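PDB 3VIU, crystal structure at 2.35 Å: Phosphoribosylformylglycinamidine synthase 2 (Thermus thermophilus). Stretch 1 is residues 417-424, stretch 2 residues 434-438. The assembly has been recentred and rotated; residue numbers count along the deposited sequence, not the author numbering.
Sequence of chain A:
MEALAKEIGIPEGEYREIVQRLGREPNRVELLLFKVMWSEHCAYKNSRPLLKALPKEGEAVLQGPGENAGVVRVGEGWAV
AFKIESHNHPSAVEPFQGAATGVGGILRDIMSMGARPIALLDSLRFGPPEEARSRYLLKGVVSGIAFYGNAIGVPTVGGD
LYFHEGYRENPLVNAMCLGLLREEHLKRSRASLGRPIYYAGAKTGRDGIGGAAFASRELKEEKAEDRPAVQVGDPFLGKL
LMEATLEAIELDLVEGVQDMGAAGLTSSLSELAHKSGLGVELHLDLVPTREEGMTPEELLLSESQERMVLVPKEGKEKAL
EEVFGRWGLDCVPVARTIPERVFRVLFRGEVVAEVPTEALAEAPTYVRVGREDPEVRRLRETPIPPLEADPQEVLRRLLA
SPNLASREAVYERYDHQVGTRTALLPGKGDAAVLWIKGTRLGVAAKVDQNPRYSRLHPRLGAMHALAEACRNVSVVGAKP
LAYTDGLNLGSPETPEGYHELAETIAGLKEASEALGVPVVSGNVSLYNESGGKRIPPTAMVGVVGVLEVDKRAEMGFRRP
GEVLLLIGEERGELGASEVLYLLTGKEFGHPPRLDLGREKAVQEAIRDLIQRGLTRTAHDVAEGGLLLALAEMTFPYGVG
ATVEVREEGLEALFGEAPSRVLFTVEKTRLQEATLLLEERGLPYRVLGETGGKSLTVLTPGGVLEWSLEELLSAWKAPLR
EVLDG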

# COMPACT_ATOMS: atom_id res chain seq x y z
N GLN A 417 -4.15 1.10 -19.13
CA GLN A 417 -2.74 0.77 -18.90
C GLN A 417 -1.85 1.74 -19.67
O GLN A 417 -0.69 1.96 -19.29
N VAL A 418 -2.39 2.32 -20.73
CA VAL A 418 -1.66 3.29 -21.56
C VAL A 418 -2.17 4.71 -21.33
O VAL A 418 -3.32 5.02 -21.65
N GLY A 419 -1.31 5.57 -20.77
CA GLY A 419 -1.70 6.94 -20.49
C GLY A 419 -1.03 8.01 -21.33
O GLY A 419 -0.46 7.74 -22.39
N THR A 420 -1.11 9.25 -20.83
CA THR A 420 -0.54 10.41 -21.51
C THR A 420 0.91 10.72 -21.16
O THR A 420 1.45 11.73 -21.60
N ARG A 421 1.54 9.87 -20.35
CA ARG A 421 2.93 10.11 -19.98
C ARG A 421 3.58 8.79 -19.59
O ARG A 421 4.79 8.61 -19.74
N THR A 422 2.76 7.87 -19.09
CA THR A 422 3.25 6.58 -18.65
C THR A 422 2.46 5.44 -19.25
O THR A 422 1.32 5.62 -19.66
N ALA A 423 3.07 4.26 -19.30
CA ALA A 423 2.42 3.08 -19.83
C ALA A 423 2.87 1.85 -19.07
O ALA A 423 4.05 1.71 -18.73
N LEU A 424 1.93 0.96 -18.78
CA LEU A 424 2.23 -0.27 -18.07
C LEU A 424 2.77 -1.28 -19.08
O LEU A 424 2.17 -1.51 -20.13
N LEU A 434 5.97 0.91 -14.76
CA LEU A 434 5.38 2.00 -15.54
C LEU A 434 6.48 2.75 -16.29
O LEU A 434 7.37 3.34 -15.68
N TRP A 435 6.41 2.72 -17.62
CA TRP A 435 7.38 3.40 -18.46
C TRP A 435 7.04 4.87 -18.64
O TRP A 435 5.90 5.23 -18.94
N ILE A 436 8.03 5.73 -18.43
CA ILE A 436 7.83 7.15 -18.61
C ILE A 436 8.20 7.47 -20.05
O ILE A 436 9.38 7.53 -20.40
N LYS A 437 7.17 7.66 -20.88
CA LYS A 437 7.36 7.95 -22.30
C LYS A 437 8.27 9.14 -22.53
O LYS A 437 8.24 10.11 -21.79
N GLY A 438 9.08 9.04 -23.58
CA GLY A 438 10.00 10.12 -23.90
C GLY A 438 11.33 9.95 -23.18
O GLY A 438 12.27 10.70 -23.44

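The two stretches meet as neighbouring antiparallel strands, and the strand geometry sets the face to which each CB points. Ala 423 and Trp 435 form the hydrogen-bonded pair: Trp 435 N donates to Ala 423 O at 2.8 Å, and Ala 423 N to Trp 435 O at 3.0 Å. A third bond, from Lys 437 N to Arg 421 O at 2.8 Å, extends the hydrogen bonding to the residue just before strand 422-424. Ala 423 O and Trp 435 O each take one N-H and one CA-H contact, the shortest of the latter being Thr 422 CA to Trp 435 O at 3.0 Å; Arg 421 O takes the same plus a water.

Side chains alternate between the faces of the sheet. One face bears Thr 422, Leu 424, Leu 434 and Ile 436, a largely apolar set. The end of Leu 434 (chi1 m, chi2 m) comes nearer the other strand, bringing CD1 to 4.0 Å from Leu 424 CB; Leu 424 itself is t, p. A branched aliphatic chain suits this place because it can reach across the pair without leaving a polar group unsatisfied. Beside them, Thr 422 (chi1 p) has its methyl on the side of Ile 436 (m, t), with Thr 422 CG2 a loose 4.4 Å from Ile 436 CG1; threonine can thus offer a methyl to an apolar neighbour.

On the face shared by Ala 423 and Trp 435, a small residue is paired with a large one. The end of the Trp 435 side chain (chi1 t, chi2 44°) leads away; Ala 423 CB lies 4.4 Å from Trp 435 CE3, in an oblique approach to the ring. The short methyl of Ala 423 is buried, and it also meets the lysine chain, with Ala 423 CB 3.5 Å from Lys 437 NZ.

Lys 437 points toward the first stretch and has the largest area covered by it. Its chi angles are m, t, t, m: the extended middle carries the chain over the other strand, and the final turn places the amine. Lys 437 CE lies 3.6 Å from Gly 419 O, while Lys 437 NZ comes within 4.4 Å of Val 418 CG1. These are packing contacts, and the amine makes no salt bridge to the loop. Val 418 (chi1 t) makes only this loose contact and is otherwise exposed.

One water donates to Arg 421 O at 2.8 Å and to Lys 437 O at 3.0 Å. It bridges the two backbones beside their direct hydrogen bond, while the Arg 421 side chain starts away from the second stretch.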

# COMPACT_ATOMS: atom_id res chain seq x y z
CB GLN A 417 -2.45 -0.67 -19.34
CG GLN A 417 -3.14 -1.72 -18.51
CD GLN A 417 -4.62 -1.84 -18.82
OE1 GLN A 417 -5.37 -2.46 -18.07
NE2 GLN A 417 -5.04 -1.27 -19.95
CB VAL A 418 -1.80 2.96 -23.05
CG1 VAL A 418 -1.10 4.03 -23.88
CG2 VAL A 418 -1.21 1.59 -23.33
CB THR A 420 -1.36 11.68 -21.22
OG1 THR A 420 -1.23 12.02 -19.83
CG2 THR A 420 -2.83 11.47 -21.56
CB ARG A 421 3.01 11.09 -18.80
CG ARG A 421 1.84 12.07 -18.71
CD ARG A 421 2.20 13.35 -17.96
NE ARG A 421 3.18 14.15 -18.70
CZ ARG A 421 3.30 15.47 -18.59
NH1 ARG A 421 2.50 16.15 -17.78
NH2 ARG A 421 4.22 16.11 -19.30
CB THR A 422 3.18 6.48 -17.11
OG1 THR A 422 1.81 6.60 -16.68
CG2 THR A 422 3.99 7.58 -16.46
CB ALA A 423 2.73 2.91 -21.31
CB LEU A 424 0.97 -0.81 -17.41
CG LEU A 424 1.05 -2.22 -16.81
CD1 LEU A 424 2.03 -2.24 -15.65
CD2 LEU A 424 -0.33 -2.66 -16.34
CB LEU A 434 4.64 2.98 -14.63
CG LEU A 434 3.36 2.57 -13.90
CD1 LEU A 434 2.36 2.02 -14.90
CD2 LEU A 434 3.67 1.54 -12.82
CB TRP A 435 7.46 2.70 -19.82
CG TRP A 435 8.19 3.47 -20.90
CD1 TRP A 435 9.37 4.15 -20.78
CD2 TRP A 435 7.82 3.56 -22.28
NE1 TRP A 435 9.77 4.64 -22.00
CE2 TRP A 435 8.84 4.30 -22.94
CE3 TRP A 435 6.74 3.09 -23.03
CZ2 TRP A 435 8.80 4.57 -24.31
CZ3 TRP A 435 6.70 3.36 -24.40
CH2 TRP A 435 7.73 4.10 -25.02
CB ILE A 436 8.72 7.97 -17.67
CG1 ILE A 436 8.36 7.65 -16.22
CG2 ILE A 436 8.54 9.45 -17.95
CD1 ILE A 436 9.30 8.28 -15.23
CB LYS A 437 6.00 8.21 -22.97
CG LYS A 437 5.05 7.03 -22.95
CD LYS A 437 3.76 7.40 -23.67
CE LYS A 437 2.71 6.32 -23.51
NZ LYS A 437 3.16 5.03 -24.07
O HOH W 1 5.98 11.14 -20.05